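Local coordinates for SAV1430 (PDB 2FFM), which is of unknown function but belongs to the Nfu/NifU N-terminal scaffold family, which suggests a part in iron-sulfur cluster assembly or delivery, at residues A[37-40]-A[41-44]; A[53-57]-A[58-62]; A[67-71]-A[72-76]. All blocks are in the same frame, centred on the assembly; numbering follows the deposited sequence.

Contact 1. Residues A[37-40]-A[41-44]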
loop_
_atom_site.group_PDB
_atom_site.type_symbol
_atom_site.label_atom_id
_atom_site.label_comp_id
_atom_site.label_asym_id
_atom_site.label_seq_id
_atom_site.Cartn_x
_atom_site.Cartn_y
_atom_site.Cartn_z
ATOM N N SER A 37 4.979 5.057 -14.968
ATOM C CA SER A 37 6.228 4.378 -14.636
ATOM C C SER A 37 6.105 3.385 -13.480
ATOM O O SER A 37 6.761 2.340 -13.481
ATOM C CB SER A 37 7.340 5.392 -14.324
ATOM O OG SER A 37 7.054 6.153 -13.167
ATOM N N GLN A 38 5.266 3.694 -12.501
ATOM C CA GLN A 38 5.082 2.821 -11.344
ATOM C C GLN A 38 4.372 1.520 -11.693
ATOM O O GLN A 38 3.795 1.387 -12.772
ATOM C CB GLN A 38 4.269 3.560 -10.275
ATOM C CG GLN A 38 4.842 4.903 -9.935
ATOM C CD GLN A 38 3.904 5.724 -9.101
ATOM O OE1 GLN A 38 2.683 5.631 -9.245
ATOM N NE2 GLN A 38 4.465 6.559 -8.236
ATOM N N PRO A 39 4.431 0.528 -10.790
ATOM C CA PRO A 39 3.742 -0.735 -11.081
ATOM C C PRO A 39 2.222 -0.471 -11.116
ATOM O O PRO A 39 1.735 0.452 -10.467
ATOM C CB PRO A 39 4.145 -1.626 -9.902
ATOM C CG PRO A 39 5.485 -1.095 -9.520
ATOM C CD PRO A 39 5.283 0.395 -9.594
ATOM N N ALA A 40 1.482 -1.281 -11.864
ATOM C CA ALA A 40 0.038 -1.097 -11.979
ATOM C C ALA A 40 -0.700 -1.214 -10.662
ATOM O O ALA A 40 -1.522 -0.352 -10.330
ATOM C CB ALA A 40 -0.547 -2.086 -12.972
ATOM N N PHE A 41 -0.431 -2.275 -9.905
ATOM C CA PHE A 41 -1.141 -2.433 -8.648
ATOM C C PHE A 41 -0.876 -1.215 -7.759
ATOM O O PHE A 41 -1.747 -0.805 -6.992
ATOM C CB PHE A 41 -0.773 -3.764 -7.955
ATOM C CG PHE A 41 0.513 -3.733 -7.208
ATOM C CD1 PHE A 41 1.715 -4.019 -7.850
ATOM C CD2 PHE A 41 0.527 -3.376 -5.864
ATOM C CE1 PHE A 41 2.924 -3.960 -7.157
ATOM C CE2 PHE A 41 1.720 -3.310 -5.154
ATOM C CZ PHE A 41 2.925 -3.596 -5.797
ATOM N N ILE A 42 0.303 -0.608 -7.906
ATOM C CA ILE A 42 0.662 0.579 -7.130
ATOM C C ILE A 42 -0.213 1.795 -7.467
ATOM O O ILE A 42 -0.577 2.573 -6.573
ATOM C CB ILE A 42 2.135 0.970 -7.342
ATOM C CG1 ILE A 42 3.055 -0.112 -6.756
ATOM C CG2 ILE A 42 2.402 2.321 -6.726
ATOM C CD1 ILE A 42 3.056 -0.198 -5.239
ATOM N N ASN A 43 -0.549 1.973 -8.744
ATOM C CA ASN A 43 -1.405 3.101 -9.129
ATOM C C ASN A 43 -2.843 2.825 -8.709
ATOM O O ASN A 43 -3.596 3.744 -8.420
ATOM C CB ASN A 43 -1.387 3.338 -10.647
ATOM C CG ASN A 43 -0.060 3.851 -11.150
ATOM O OD1 ASN A 43 0.329 3.566 -12.287
ATOM N ND2 ASN A 43 0.642 4.620 -10.318
ATOM N N ASP A 44 -3.233 1.556 -8.690
ATOM C CA ASP A 44 -4.594 1.263 -8.303
ATOM C C ASP A 44 -4.801 1.533 -6.829
ATOM O O ASP A 44 -5.862 1.995 -6.432
ATOM C CB ASP A 44 -4.969 -0.175 -8.655
ATOM C CG ASP A 44 -5.111 -0.387 -10.164
ATOM O OD1 ASP A 44 -5.198 0.615 -10.923
ATOM O OD2 ASP A 44 -5.147 -1.558 -10.599
#
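Pro39 and Ile42 make the tight part of this helix start. Their side chains lie alongside each other and point the same way; three carbons of the pyrrolidine ring, CB, CG and CD, are almost equally near Ile42 CG1, with Pro39 CD at 3.6 Å from it. The same CG1 also lies over one face of the Phe41 ring, near its rim. On the other branch, Ile42 CG2 sits 4.2 Å from Gln38 CB. Phe41 places its CG between the backbone N and the carbonyl carbon (chi1 80°), which swings the ring back beside the proline, and Phe41 CE1 comes to 3.8 Å from Pro39 CB, an oblique approach.

Beneath this patch Tyr31 of strand 29-31 and His56 of strand 51-57 close the apolar side. The opposite character belongs to Ala40, an exposed residue whose CB points away from residues 41-44 overall, and to the side chain of Asp44, which meets the earlier segment only loosely.

Pro39 is the N-cap residue, and its carbonyl O takes the amide of Asn43 at 3.2 Å (N to O), the donor lying in the carbonyl plane. Ala40 O then receives Asp44 N at 3.0 Å, the next i to i+4 bond, with the donor nearly in line with the carbonyl. Proline at the N-cap position has no side-chain acceptor to offer, so its ring contributes apolar packing while backbone carbonyls do the hydrogen bonding.

Contact 2. Residues A[53-57]-A[58-62]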
loop_
_atom_site.group_PDB
_atom_site.type_symbol
_atom_site.label_atom_id
_atom_site.label_comp_id
_atom_site.label_asym_id
_atom_site.label_seq_id
_atom_site.Cartn_x
_atom_site.Cartn_y
_atom_site.Cartn_z
ATOM N N SER A 53 -0.014 7.850 0.785
ATOM C CA SER A 53 1.225 7.468 0.111
ATOM C C SER A 53 1.471 5.985 0.304
ATOM O O SER A 53 0.752 5.320 1.049
ATOM C CB SER A 53 2.424 8.236 0.675
ATOM O OG SER A 53 2.885 7.624 1.870
ATOM N N ILE A 54 2.513 5.483 -0.354
ATOM C CA ILE A 54 2.879 4.073 -0.271
ATOM C C ILE A 54 4.387 3.894 -0.173
ATOM O O ILE A 54 5.132 4.443 -0.973
ATOM C CB ILE A 54 2.392 3.291 -1.523
ATOM C CG1 ILE A 54 0.873 3.382 -1.637
ATOM C CG2 ILE A 54 2.822 1.829 -1.438
ATOM C CD1 ILE A 54 0.158 2.800 -0.445
ATOM N N PHE A 55 4.831 3.141 0.824
ATOM C CA PHE A 55 6.250 2.854 0.987
ATOM C C PHE A 55 6.388 1.406 0.563
ATOM O O PHE A 55 5.762 0.532 1.152
ATOM C CB PHE A 55 6.687 2.994 2.444
ATOM C CG PHE A 55 8.143 2.672 2.679
ATOM C CD1 PHE A 55 9.145 3.446 2.101
ATOM C CD2 PHE A 55 8.511 1.621 3.519
ATOM C CE1 PHE A 55 10.492 3.184 2.364
ATOM C CE2 PHE A 55 9.854 1.352 3.787
ATOM C CZ PHE A 55 10.847 2.134 3.210
ATOM N N HIS A 56 7.203 1.158 -0.457
ATOM C CA HIS A 56 7.395 -0.188 -0.979
ATOM C C HIS A 56 8.848 -0.641 -0.902
ATOM O O HIS A 56 9.724 -0.025 -1.508
ATOM C CB HIS A 56 6.929 -0.248 -2.437
ATOM C CG HIS A 56 6.906 -1.633 -3.003
ATOM N ND1 HIS A 56 6.689 -1.885 -4.340
ATOM C CD2 HIS A 56 7.047 -2.840 -2.409
ATOM C CE1 HIS A 56 6.695 -3.189 -4.544
ATOM N NE2 HIS A 56 6.909 -3.793 -3.388
ATOM N N VAL A 57 9.100 -1.731 -0.181
ATOM C CA VAL A 57 10.462 -2.243 -0.044
ATOM C C VAL A 57 10.495 -3.709 0.359
ATOM O O VAL A 57 9.730 -4.127 1.212
ATOM C CB VAL A 57 11.257 -1.434 0.998
ATOM C CG1 VAL A 57 10.703 -1.677 2.380
ATOM C CG2 VAL A 57 12.720 -1.805 0.925
HETATM N N MSE A 58 11.380 -4.487 -0.252
HETATM C CA MSE A 58 11.484 -5.901 0.076
HETATM C C MSE A 58 10.182 -6.657 -0.256
HETATM O O MSE A 58 9.744 -6.663 -1.410
HETATM C CB MSE A 58 11.855 -6.073 1.567
HETATM C CG MSE A 58 13.308 -5.649 1.922
HETATM SE SE MSE A 58 13.791 -5.681 3.843
HETATM C CE MSE A 58 13.554 -3.822 4.301
ATOM N N ASP A 59 9.566 -7.284 0.747
ATOM C CA ASP A 59 8.333 -8.062 0.553
ATOM C C ASP A 59 7.078 -7.411 1.139
ATOM O O ASP A 59 6.128 -8.110 1.496
ATOM C CB ASP A 59 8.498 -9.452 1.179
ATOM C CG ASP A 59 8.494 -9.414 2.708
ATOM O OD1 ASP A 59 9.070 -8.466 3.286
ATOM O OD2 ASP A 59 7.925 -10.337 3.343
ATOM N N PHE A 60 7.060 -6.083 1.237
ATOM C CA PHE A 60 5.896 -5.412 1.820
ATOM C C PHE A 60 5.738 -3.956 1.425
ATOM O O PHE A 60 6.696 -3.291 1.042
ATOM C CB PHE A 60 5.958 -5.470 3.357
ATOM C CG PHE A 60 7.021 -4.584 3.957
ATOM C CD1 PHE A 60 8.290 -5.084 4.235
ATOM C CD2 PHE A 60 6.765 -3.234 4.206
ATOM C CE1 PHE A 60 9.290 -4.257 4.758
ATOM C CE2 PHE A 60 7.753 -2.400 4.728
ATOM C CZ PHE A 60 9.024 -2.911 5.002
ATOM N N ILE A 61 4.508 -3.469 1.536
ATOM C CA ILE A 61 4.218 -2.077 1.258
ATOM C C ILE A 61 3.553 -1.498 2.496
ATOM O O ILE A 61 2.685 -2.127 3.102
ATOM C CB ILE A 61 3.252 -1.869 0.068
ATOM C CG1 ILE A 61 1.943 -2.598 0.316
ATOM C CG2 ILE A 61 3.898 -2.303 -1.205
ATOM C CD1 ILE A 61 0.886 -2.339 -0.766
ATOM N N SER A 62 3.989 -0.314 2.897
ATOM C CA SER A 62 3.390 0.354 4.035
ATOM C C SER A 62 2.543 1.469 3.449
ATOM O O SER A 62 3.043 2.422 2.841
ATOM C CB SER A 62 4.456 0.913 4.969
ATOM O OG SER A 62 4.953 -0.090 5.831
#
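Phe60 carries its ring between its own backbone N and carbonyl carbon (chi1 71°), and Val57 puts CG1 in the equivalent place (chi1 68°); paired on one face of the hairpin, the two side chains are turned by these torsions to lie side by side. Val57 CG1 meets the end of the Phe60 ring at CZ, 3.3 Å away, while Val57 O lies over a ring face toward the rim. Phe55 joins this face more loosely, its CD2 approaching the Phe60 ring obliquely.

On the other face His56 and Ile61 form a non-hydrogen-bonded antiparallel pair. Ile61 CG2 sits over the imidazole, 3.8 Å from the ring centroid, a CH-pi contact, while Phe60 O lies at the ring's edge. Ile54 CG2 packs against Ile61 CB at 4.0 Å, continuing the apolar row toward Ile45 of helix 40-46.

Two hydrogen-bonded pairs flank His56 and Ile61. Phe55 N reaches Ser62 O at 2.8 Å, and Ser62 N returns a bond to Phe55 O. Nearer the turn, Val57 N points almost straight at Phe60 O (3.1 Å, 174° at the hydrogen), but the return bond from Phe60 N to Val57 O is weak. Val57 to Phe60 is a type II' turn, with the selenomethionine Met58 at a positive phi.

Lys16 makes a cation-pi contact with Phe60. The chemistry thus divides by face: isoleucine and imidazole groups pack beneath the helix, whereas phenyl rings, a valine, a serine and a lysine charge share the other side, with backbone bonds joining the strands between them.

Contact 3. Residues A[67-71]-A[72-76]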
loop_
_atom_site.group_PDB
_atom_site.type_symbol
_atom_site.label_atom_id
_atom_site.label_comp_id
_atom_site.label_asym_id
_atom_site.label_seq_id
_atom_site.Cartn_x
_atom_site.Cartn_y
_atom_site.Cartn_z
ATOM N N ASN A 67 -5.453 11.471 7.325
ATOM C CA ASN A 67 -5.769 11.639 8.745
ATOM C C ASN A 67 -7.268 11.595 9.018
ATOM O O ASN A 67 -7.706 11.132 10.074
ATOM C CB ASN A 67 -5.210 12.966 9.263
ATOM C CG ASN A 67 -5.529 13.198 10.735
ATOM O OD1 ASN A 67 -5.070 12.452 11.609
ATOM N ND2 ASN A 67 -6.328 14.230 11.018
ATOM N N ASP A 68 -8.052 12.074 8.062
ATOM C CA ASP A 68 -9.493 12.093 8.216
ATOM C C ASP A 68 -10.178 10.797 7.784
ATOM O O ASP A 68 -11.358 10.598 8.066
ATOM C CB ASP A 68 -10.072 13.275 7.440
ATOM C CG ASP A 68 -9.421 14.597 7.824
ATOM O OD1 ASP A 68 -8.199 14.745 7.585
ATOM O OD2 ASP A 68 -10.121 15.486 8.367
ATOM N N ALA A 69 -9.445 9.917 7.110
ATOM C CA ALA A 69 -10.019 8.661 6.654
ATOM C C ALA A 69 -9.873 7.555 7.694
ATOM O O ALA A 69 -9.078 7.662 8.627
ATOM C CB ALA A 69 -9.368 8.239 5.349
ATOM N N ASN A 70 -10.657 6.496 7.524
ATOM C CA ASN A 70 -10.618 5.352 8.428
ATOM C C ASN A 70 -10.318 4.056 7.675
ATOM O O ASN A 70 -10.799 3.840 6.567
ATOM C CB ASN A 70 -11.946 5.200 9.164
ATOM C CG ASN A 70 -13.112 5.040 8.220
ATOM O OD1 ASN A 70 -13.733 6.023 7.827
ATOM N ND2 ASN A 70 -13.405 3.798 7.830
ATOM N N TRP A 71 -9.543 3.181 8.300
ATOM C CA TRP A 71 -9.170 1.925 7.681
ATOM C C TRP A 71 -10.314 0.985 7.369
ATOM O O TRP A 71 -10.205 0.173 6.455
ATOM C CB TRP A 71 -8.144 1.223 8.557
ATOM C CG TRP A 71 -6.831 1.929 8.578
ATOM C CD1 TRP A 71 -6.278 2.617 9.621
ATOM C CD2 TRP A 71 -5.880 1.986 7.508
ATOM N NE1 TRP A 71 -5.032 3.091 9.270
ATOM C CE2 TRP A 71 -4.760 2.714 7.979
ATOM C CE3 TRP A 71 -5.857 1.484 6.196
ATOM C CZ2 TRP A 71 -3.632 2.958 7.185
ATOM C CZ3 TRP A 71 -4.728 1.729 5.403
ATOM C CH2 TRP A 71 -3.633 2.455 5.908
ATOM N N GLU A 72 -11.403 1.084 8.134
ATOM C CA GLU A 72 -12.582 0.238 7.925
ATOM C C GLU A 72 -13.112 0.394 6.491
ATOM O O GLU A 72 -13.683 -0.536 5.929
ATOM C CB GLU A 72 -13.705 0.614 8.906
ATOM C CG GLU A 72 -13.430 0.390 10.398
ATOM C CD GLU A 72 -12.480 1.412 11.018
ATOM O OE1 GLU A 72 -12.631 2.626 10.763
ATOM O OE2 GLU A 72 -11.589 1.004 11.790
ATOM N N THR A 73 -12.923 1.574 5.906
ATOM C CA THR A 73 -13.387 1.833 4.546
ATOM C C THR A 73 -12.289 1.775 3.480
ATOM O O THR A 73 -12.566 1.467 2.319
ATOM C CB THR A 73 -14.079 3.217 4.440
ATOM O OG1 THR A 73 -14.445 3.463 3.076
ATOM C CG2 THR A 73 -13.143 4.320 4.899
ATOM N N VAL A 74 -11.054 2.077 3.879
ATOM C CA VAL A 74 -9.905 2.078 2.970
ATOM C C VAL A 74 -9.276 0.698 2.757
ATOM O O VAL A 74 -9.009 0.302 1.619
ATOM C CB VAL A 74 -8.792 3.050 3.474
ATOM C CG1 VAL A 74 -7.564 2.985 2.558
ATOM C CG2 VAL A 74 -9.323 4.467 3.536
ATOM N N LEU A 75 -9.062 -0.034 3.846
ATOM C CA LEU A 75 -8.431 -1.355 3.778
ATOM C C LEU A 75 -9.112 -2.321 2.814
ATOM O O LEU A 75 -8.443 -3.003 2.033
ATOM C CB LEU A 75 -8.346 -1.987 5.182
ATOM C CG LEU A 75 -7.204 -2.984 5.414
ATOM C CD1 LEU A 75 -5.902 -2.304 5.036
ATOM C CD2 LEU A 75 -7.154 -3.454 6.856
ATOM N N PRO A 76 -10.452 -2.395 2.846
ATOM C CA PRO A 76 -11.134 -3.314 1.935
ATOM C C PRO A 76 -10.922 -2.961 0.470
ATOM O O PRO A 76 -10.754 -3.841 -0.383
ATOM C CB PRO A 76 -12.594 -3.203 2.367
ATOM C CG PRO A 76 -12.682 -1.819 2.924
ATOM C CD PRO A 76 -11.420 -1.717 3.726
#
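The N-terminal turn of helix 71-80 begins here, with Asn70 at the N-cap and Trp71 as the first helical residue. Asn70 O serves two amides of that turn. Val74 N approaches it in the carbonyl plane at 3.2 Å, while Thr73 N, at the same 3.2 Å, comes from above the plane, 49° out of it. Two donors from different directions thus grip the cap carbonyl. Trp71 O takes the next bond, from Leu75 N at 2.9 Å.

The bonding pattern then breaks. Pro76 brings a ring nitrogen without a hydrogen, and its CD lies 3.5 Å from Trp71 O; the helix is kinked at this point, where the N of Pro76 makes no bond to the preceding turn.

Trp71 has CG anti to its carbonyl carbon (chi1 -69°), which carries the indole off the helix toward the sheet. There CE3 of the six-membered ring of Trp71 is 4.0 Å from Leu75 CD1, the two side chains crossing at a slant, and Trp71 CZ3 is 4.2 Å from Val74 CG1. The other valine branch, CG2, turns back to Ala69 CB. Toward the outer side, Asn70 and Glu72 cross at about a right angle.

The indole N-H bonds to the carbonyl O of His12, tying the helix start to the loop that precedes strand 14-19. Trp71 covers Val63 and Lys65 of strand 60-65 and shares Met15 of strand 14-19 with Leu75. Val74 touches Val48, so helix 71-80 packs its first turn on strands 14-19 and 60-65 and beside the chain that leads from helix 40-46 into strand 51-57.

In the fold
Contacts 1 and 3 are the starts of the two helices, and contact 2 is a hairpin of the antiparallel sheet, strands 51-57 and 60-65. Contact 1 lies at the surface yet touches contact 2 directly: Phe41 and Ile42 pack on the His56 ring. Contacts 2 and 3 are partly buried. Contact 3 is about 20 Å from contact 1 and 18 Å from contact 2, centre to centre, and lies across the chain's centre from contact 2. Both helix starts use backbone carbonyls, but proline holds the N-cap position in one and asparagine in the other; contact 3 buries an indole, whereas Phe41 in contact 1 stays partly exposed. Paired strand bonds mark contact 2, the nearest to the centre.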